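Local atomic coordinates of GDSL-esterase (Pseudoalteromonas sp., PDB entry 3HP4), a protein that probably hydrolyses carboxylic ester bonds, perhaps including those of lysophospholipids, as a psychrotrophic member of the GDSL (SGNH-hydrolase) family. Residues A[48-53]-A[79-84]; A[90-95]-A[130-135]. All coordinates share one frame; numbering follows the deposited sequence. Where two conformers were deposited one is given.

Contact 1. Residues A[48-53]-A[79-84]; sequences GETSGG and GLRGFP
The methyl group of T50 reaches across to the guanidinium of R81 and the ring of F83, approaching both flat groups obliquely. Its CG2 stands 3.9 Å from R81 NH1 and 4.3 Å from F83 CE2, a light contact, and T50 and R81 cross at about a right angle. R81 bends at its third torsion (chi3 80°), and F83 CZ lies 3.3 Å above one face of the guanidinium, displaced toward its rim. R81 and F83 were each modelled in two positions, so this describes one of them. A water links the segments as well: it donates to G48 O, and a weak bond of 2.8 Å runs to it from R81 NH1. G48 N bonds O1P of the modified serine at position 11, consistent with the glycine of an SGNH-family oxyanion hole; N77 ND2 holds the neighbouring carbonyl, E49 O. T50 is the N-cap of helix 51-65: with chi1 at 59° its OG1 reaches forward to the first turn of the helix and takes the N-H of G53 at 3.0 Å. With an alanine in place of T50, the G53 amide would probably lose its cap and a gap would open beside R81 and F83. E49 OE1 receives T50 N through its anti lone pair, while E49 OE2 forms a salt bridge with R57. On the other side helix 76-80 ends in a Schellman motif, G82 having positive phi and its N bonded to G79 O; beyond this turn the chain presents F83 toward T50, while R81 points there from just before it.

Contact 2. Residues A[90-95]-A[130-135]; sequences TNLTAL and TQISED
I132 projects from helix 119-136 into the surface of helix 85-101, where L92 meets its tip and T93 its base. The CD1 methyl belongs to L92: it lies 3.7 Å from L92 CB and equally near L92 CD1, and the two side chains cross at about a right angle. An extended second torsion (chi2 159°) carries CD1 far enough from the I132 backbone to reach there. The base of the same side chain belongs to T93, whose OG1 is 3.7 Å from I132 CG1 and slightly farther from CG2. This hydroxyl against hydrocarbon is packing and not a bond, and the polar needs of OG1 are met elsewhere. Placed beside its own backbone N (chi1 -62°), OG1 lies back along its helix and bonds to the carbonyl oxygen of Q89 one turn earlier. It also accepts a hydrogen bond of 2.8 Å from a water, which gives its other hydrogen to D135 OD2 at 2.6 Å; since D135 was modelled in two positions, that half of the bridge holds for one of them. No direct hydrogen bond joins the segments. The backbones come close all the same, with T93 CA 6.0 Å from I132 CA, consistent with the small side chain of T93. I132 also touches Q89, T93 touches T136, and L92 meets F129 of helix 119-136. In the parallel alpha/beta fold, helix 85-101 leads into strand 105-109 and helix 119-136 into the edge strand 139-141; L92 also touches L74, just past strand 69-73, and S51 of helix 51-65.

In the fold
The two contacts, with centres about 15 Å apart, show how local chemistry follows burial in one alpha/beta fold. Contact 1 is a surface contact between the start of one helix and the end of another, small in area, water-bridged and close to the inhibited active site. Contact 2 is largely buried, joins the middle of helix 85-101 to helix 119-136, and relies on aliphatic packing round I132, with the T93 hydroxyl in the interface and a water bridge to exposed D135. No helix is shared between them, yet they touch: S51 OG and N91 ND2 are 3.0 Å apart, probably hydrogen-bonded, and S51 CB packs on L92 CD2. Helix 85-101 also follows helix 76-80 directly in the chain.

Contact 1. Residues A[48-53]-A[79-84]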
ATOM      1  N   GLY A  48      -4.879 -10.723  -2.136  1.00  7.66           N
ATOM      2  CA  GLY A  48      -4.032 -11.605  -2.923  1.00  8.51           C
ATOM      3  C   GLY A  48      -3.360 -10.911  -4.102  1.00  8.31           C
ATOM      4  O   GLY A  48      -2.627 -11.549  -4.847  1.00  8.84           O
ATOM      5  N   GLU A  49      -3.555  -9.610  -4.281  1.00  7.87           N
ATOM      6  CA  GLU A  49      -2.967  -8.936  -5.442  1.00  8.66           C
ATOM      7  C   GLU A  49      -1.440  -8.957  -5.409  1.00  7.48           C
ATOM      8  O   GLU A  49      -0.838  -8.831  -4.353  1.00  8.07           O
ATOM      9  CB  GLU A  49      -3.464  -7.489  -5.542  1.00  8.22           C
ATOM     10  CG  GLU A  49      -3.120  -6.812  -6.837  1.00 11.63           C
ATOM     11  CD  GLU A  49      -3.605  -7.569  -8.037  1.00 14.02           C
ATOM     12  OE1 GLU A  49      -3.059  -8.626  -8.378  1.00 13.89           O
ATOM     13  OE2 GLU A  49      -4.561  -7.126  -8.694  1.00 16.20           O
ATOM     14  N   THR A  50      -0.847  -9.112  -6.582  1.00  8.08           N
ATOM     15  CA  THR A  50       0.607  -9.093  -6.749  1.00  8.05           C
ATOM     16  C   THR A  50       0.961  -7.848  -7.569  1.00  8.08           C
ATOM     17  O   THR A  50       0.114  -7.190  -8.184  1.00  7.60           O
ATOM     18  CB  THR A  50       1.080 -10.328  -7.526  1.00  9.48           C
ATOM     19  OG1 THR A  50       0.437 -10.329  -8.820  1.00 10.10           O
ATOM     20  CG2 THR A  50       0.758 -11.594  -6.741  1.00 10.68           C
ATOM     21  N   SER A  51       2.261  -7.575  -7.656  1.00  7.42           N
ATOM     22  CA  SER A  51       2.715  -6.455  -8.453  1.00  8.22           C
ATOM     23  C   SER A  51       2.313  -6.632  -9.934  1.00  8.43           C
ATOM     24  O   SER A  51       1.880  -5.670 -10.583  1.00  9.59           O
ATOM     25  CB  SER A  51       4.228  -6.268  -8.301  1.00  8.01           C
ATOM     26  OG  SER A  51       4.972  -7.330  -8.826  1.00  8.52           O
ATOM     27  N   GLY A  52       2.407  -7.858 -10.434  1.00  8.03           N
ATOM     28  CA  GLY A  52       2.082  -8.085 -11.855  1.00  9.10           C
ATOM     29  C   GLY A  52       0.588  -8.040 -12.071  1.00  8.67           C
ATOM     30  O   GLY A  52       0.130  -7.534 -13.103  1.00 10.25           O
ATOM     31  N   GLY A  53      -0.220  -8.495 -11.125  1.00  8.22           N
ATOM     32  CA  GLY A  53      -1.682  -8.396 -11.301  1.00  8.92           C
ATOM     33  C   GLY A  53      -2.150  -6.969 -11.312  1.00  9.38           C
ATOM     34  O   GLY A  53      -3.049  -6.559 -12.103  1.00 10.70           O
ATOM     35  N   GLY A  79       6.517 -11.500  -2.374  1.00  6.06           N
ATOM     36  CA  GLY A  79       7.571 -11.945  -1.441  1.00  6.42           C
ATOM     37  C   GLY A  79       7.180 -13.159  -0.653  1.00  6.19           C
ATOM     38  O   GLY A  79       8.010 -14.037  -0.404  1.00  6.44           O
ATOM     39  N   LEU A  80       5.924 -13.259  -0.216  1.00  6.44           N
ATOM     40  CA  LEU A  80       5.448 -14.493   0.465  1.00  7.35           C
ATOM     41  C   LEU A  80       5.516 -15.682  -0.413  1.00  8.23           C
ATOM     42  O   LEU A  80       5.638 -16.800   0.092  1.00  8.94           O
ATOM     43  CB  LEU A  80       4.011 -14.277   0.954  1.00  8.48           C
ATOM     44  CG  LEU A  80       3.958 -13.280   2.100  1.00 11.80           C
ATOM     45  CD1 LEU A  80       2.497 -12.876   2.385  1.00 13.73           C
ATOM     46  CD2 LEU A  80       4.632 -13.808   3.388  1.00 13.83           C
ATOM     47  N   ARG A  81       5.459 -15.509  -1.713  1.00  8.31           N
ATOM     48  CA  ARG A  81       5.516 -16.569  -2.676  0.50  9.22           C
ATOM     49  C   ARG A  81       6.951 -16.830  -3.184  1.00  8.96           C
ATOM     50  O   ARG A  81       7.191 -17.708  -4.008  1.00 10.29           O
ATOM     51  CB  ARG A  81       4.517 -16.231  -3.799  0.50  9.43           C
ATOM     52  CG  ARG A  81       3.057 -16.293  -3.292  0.50  8.96           C
ATOM     53  CD  ARG A  81       2.095 -15.686  -4.270  0.50 12.35           C
ATOM     54  NE  ARG A  81       1.811 -16.646  -5.325  0.50 14.00           N
ATOM     55  CZ  ARG A  81       0.876 -16.484  -6.252  0.50 14.11           C
ATOM     56  NH1 ARG A  81       0.108 -15.397  -6.261  0.50 15.35           N
ATOM     57  NH2 ARG A  81       0.705 -17.433  -7.165  0.50 16.05           N
ATOM     58  N   GLY A  82       7.905 -16.030  -2.709  1.00  7.35           N
ATOM     59  CA  GLY A  82       9.292 -16.153  -3.122  1.00  8.08           C
ATOM     60  C   GLY A  82       9.552 -15.787  -4.561  1.00  7.03           C
ATOM     61  O   GLY A  82      10.474 -16.297  -5.176  1.00  8.28           O
ATOM     62  N   PHE A  83       8.734 -14.907  -5.145  1.00  6.65           N
ATOM     63  CA  PHE A  83       8.920 -14.566  -6.520  0.60  7.05           C
ATOM     64  C   PHE A  83      10.203 -13.734  -6.680  1.00  6.96           C
ATOM     65  O   PHE A  83      10.690 -13.071  -5.738  1.00  6.93           O
ATOM     66  CB  PHE A  83       7.782 -13.638  -7.011  0.60  7.28           C
ATOM     67  CG  PHE A  83       6.451 -14.280  -7.209  0.60 11.06           C
ATOM     68  CD1 PHE A  83       6.259 -15.640  -7.104  0.60 11.70           C
ATOM     69  CD2 PHE A  83       5.358 -13.488  -7.569  0.60 13.71           C
ATOM     70  CE1 PHE A  83       4.970 -16.222  -7.325  0.60 14.92           C
ATOM     71  CE2 PHE A  83       4.081 -14.060  -7.779  0.60 16.71           C
ATOM     72  CZ  PHE A  83       3.900 -15.411  -7.661  0.60 18.59           C
ATOM     73  N   PRO A  84      10.807 -13.722  -7.873  1.00  5.93           N
ATOM     74  CA  PRO A  84      12.063 -12.983  -8.022  1.00  6.19           C
ATOM     75  C   PRO A  84      11.871 -11.494  -7.760  1.00  6.05           C
ATOM     76  O   PRO A  84      10.990 -10.857  -8.331  1.00  6.70           O
ATOM     77  CB  PRO A  84      12.435 -13.220  -9.491  1.00  7.93           C
ATOM     78  CG  PRO A  84      11.758 -14.572  -9.797  1.00  9.22           C
ATOM     79  CD  PRO A  84      10.477 -14.512  -9.073  1.00  6.40           C
TER
HETATM   80  O   HOH W   1      -1.321 -13.970  -4.252  1.00 24.52           O

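Contact 2. Residues A[90-95]-A[130-135]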
ATOM      1  N   THR A  90      10.713  -4.640 -11.514  1.00  7.65           N
ATOM      2  CA  THR A  90      10.291  -4.226 -12.850  1.00  8.50           C
ATOM      3  C   THR A  90       8.813  -3.885 -12.849  1.00  6.76           C
ATOM      4  O   THR A  90       8.378  -2.855 -13.406  1.00  7.85           O
ATOM      5  CB  THR A  90      10.611  -5.360 -13.854  1.00  8.54           C
ATOM      6  OG1 THR A  90      12.037  -5.480 -13.885  1.00 13.53           O
ATOM      7  CG2 THR A  90      10.066  -5.052 -15.251  1.00 13.00           C
ATOM      8  N   ASN A  91       7.993  -4.738 -12.257  1.00  5.93           N
ATOM      9  CA  ASN A  91       6.571  -4.524 -12.231  1.00  6.88           C
ATOM     10  C   ASN A  91       6.199  -3.276 -11.454  1.00  6.45           C
ATOM     11  O   ASN A  91       5.388  -2.465 -11.947  1.00  6.84           O
ATOM     12  CB  ASN A  91       5.806  -5.704 -11.588  1.00  7.42           C
ATOM     13  CG  ASN A  91       5.821  -6.959 -12.394  1.00  8.83           C
ATOM     14  OD1 ASN A  91       6.089  -6.953 -13.595  1.00 10.32           O
ATOM     15  ND2 ASN A  91       5.597  -8.032 -11.709  1.00  9.20           N
ATOM     16  N   LEU A  92       6.754  -3.087 -10.250  1.00  6.10           N
ATOM     17  CA  LEU A  92       6.443  -1.915  -9.454  1.00  5.81           C
ATOM     18  C   LEU A  92       6.949  -0.646 -10.113  1.00  6.18           C
ATOM     19  O   LEU A  92       6.271   0.391 -10.044  1.00  6.35           O
ATOM     20  CB  LEU A  92       7.027  -2.074  -8.051  1.00  6.52           C
ATOM     21  CG  LEU A  92       6.434  -3.174  -7.184  1.00  6.48           C
ATOM     22  CD1 LEU A  92       7.280  -3.302  -5.913  1.00  8.65           C
ATOM     23  CD2 LEU A  92       4.982  -2.914  -6.783  1.00 10.70           C
ATOM     24  N   THR A  93       8.101  -0.677 -10.763  1.00  6.12           N
ATOM     25  CA  THR A  93       8.599   0.511 -11.458  1.00  7.08           C
ATOM     26  C   THR A  93       7.643   0.882 -12.561  1.00  6.75           C
ATOM     27  O   THR A  93       7.352   2.070 -12.760  1.00  6.71           O
ATOM     28  CB  THR A  93       9.982   0.211 -12.009  1.00  6.99           C
ATOM     29  OG1 THR A  93      10.841  -0.076 -10.912  1.00  7.88           O
ATOM     30  CG2 THR A  93      10.547   1.409 -12.748  1.00  8.09           C
ATOM     31  N   ALA A  94       7.130  -0.089 -13.302  1.00  6.71           N
ATOM     32  CA  ALA A  94       6.164   0.212 -14.371  1.00  7.21           C
ATOM     33  C   ALA A  94       4.896   0.756 -13.783  1.00  7.49           C
ATOM     34  O   ALA A  94       4.276   1.663 -14.398  1.00  7.90           O
ATOM     35  CB  ALA A  94       5.916  -1.060 -15.183  1.00  8.25           C
ATOM     36  N   LEU A  95       4.408   0.279 -12.634  1.00  7.29           N
ATOM     37  CA  LEU A  95       3.242   0.835 -11.980  1.00  8.36           C
ATOM     38  C   LEU A  95       3.477   2.275 -11.661  1.00  6.68           C
ATOM     39  O   LEU A  95       2.578   3.129 -11.889  1.00  7.23           O
ATOM     40  CB  LEU A  95       2.834   0.098 -10.665  1.00 10.21           C
ATOM     41  CG  LEU A  95       2.268  -1.307 -10.757  1.00 10.30           C
ATOM     42  CD1 LEU A  95       2.220  -2.031  -9.422  1.00 14.19           C
ATOM     43  CD2 LEU A  95       0.870  -1.201 -11.388  1.00 10.53           C
ATOM     44  N   THR A 130      13.305   0.923  -1.834  1.00  6.32           N
ATOM     45  CA  THR A 130      14.184   2.109  -1.814  1.00  6.49           C
ATOM     46  C   THR A 130      14.768   2.301  -3.223  1.00  5.93           C
ATOM     47  O   THR A 130      14.843   3.433  -3.726  1.00  6.43           O
ATOM     48  CB  THR A 130      15.281   1.913  -0.864  1.00  7.16           C
ATOM     49  OG1 THR A 130      14.669   1.730   0.442  1.00 13.13           O
ATOM     50  CG2 THR A 130      16.200   3.116  -0.788  1.00  8.49           C
ATOM     51  N   GLN A 131      15.212   1.249  -3.877  1.00  5.60           N
ATOM     52  CA  GLN A 131      15.768   1.381  -5.230  1.00  6.07           C
ATOM     53  C   GLN A 131      14.757   1.894  -6.239  1.00  5.90           C
ATOM     54  O   GLN A 131      15.085   2.764  -7.062  1.00  6.04           O
ATOM     55  CB  GLN A 131      16.315   0.011  -5.669  1.00  6.81           C
ATOM     56  CG  GLN A 131      17.513  -0.436  -4.808  1.00  7.82           C
ATOM     57  CD  GLN A 131      17.759  -1.879  -4.908  1.00 13.98           C
ATOM     58  OE1 GLN A 131      17.739  -2.410  -6.017  1.00 20.12           O
ATOM     59  NE2 GLN A 131      18.063  -2.508  -3.783  1.00 14.65           N
ATOM     60  N   ILE A 132      13.487   1.471  -6.137  1.00  5.69           N
ATOM     61  CA  ILE A 132      12.458   1.984  -7.056  1.00  6.37           C
ATOM     62  C   ILE A 132      12.259   3.430  -6.773  1.00  5.89           C
ATOM     63  O   ILE A 132      12.119   4.241  -7.741  1.00  6.46           O
ATOM     64  CB  ILE A 132      11.162   1.216  -6.828  1.00  6.07           C
ATOM     65  CG1 ILE A 132      11.315  -0.244  -7.237  1.00  7.99           C
ATOM     66  CG2 ILE A 132       9.994   1.855  -7.587  1.00  8.61           C
ATOM     67  CD1 ILE A 132      10.288  -1.171  -6.583  1.00 10.69           C
ATOM     68  N   SER A 133      12.236   3.880  -5.509  1.00  5.87           N
ATOM     69  CA  SER A 133      12.076   5.267  -5.211  0.50  6.26           C
ATOM     70  C   SER A 133      13.234   6.099  -5.785  1.00  6.09           C
ATOM     71  O   SER A 133      13.010   7.186  -6.325  1.00  7.55           O
ATOM     72  CB  SER A 133      11.991   5.406  -3.714  0.50  6.24           C
ATOM     73  OG  SER A 133      11.965   6.760  -3.438  0.50  5.42           O
ATOM     74  N   GLU A 134      14.468   5.612  -5.702  1.00  5.34           N
ATOM     75  CA  GLU A 134      15.570   6.346  -6.308  1.00  6.31           C
ATOM     76  C   GLU A 134      15.395   6.466  -7.810  1.00  5.81           C
ATOM     77  O   GLU A 134      15.710   7.534  -8.371  1.00  6.83           O
ATOM     78  CB  GLU A 134      16.919   5.629  -6.052  1.00  7.01           C
ATOM     79  CG  GLU A 134      17.395   5.667  -4.553  1.00  7.57           C
ATOM     80  CD  GLU A 134      18.662   4.968  -4.341  1.00 12.43           C
ATOM     81  OE1 GLU A 134      18.624   3.828  -3.968  1.00 17.96           O
ATOM     82  OE2 GLU A 134      19.779   5.497  -4.259  1.00 12.10           O
ATOM     83  N   ASP A 135      14.922   5.409  -8.443  1.00  5.53           N
ATOM     84  CA  ASP A 135      14.776   5.323  -9.930  0.50  6.32           C
ATOM     85  C   ASP A 135      13.670   6.235 -10.438  1.00  6.73           C
ATOM     86  O   ASP A 135      13.766   6.723 -11.564  1.00 10.31           O
ATOM     87  CB  ASP A 135      14.474   3.862 -10.325  0.50  6.95           C
ATOM     88  CG  ASP A 135      15.717   2.960 -10.293  0.50  8.11           C
ATOM     89  OD1 ASP A 135      16.802   3.418  -9.945  0.50  9.09           O
ATOM     90  OD2 ASP A 135      15.604   1.737 -10.575  0.50 10.93           O
TER
HETATM   91  O   HOH W   2      13.596   0.034 -10.514  1.00 27.03           O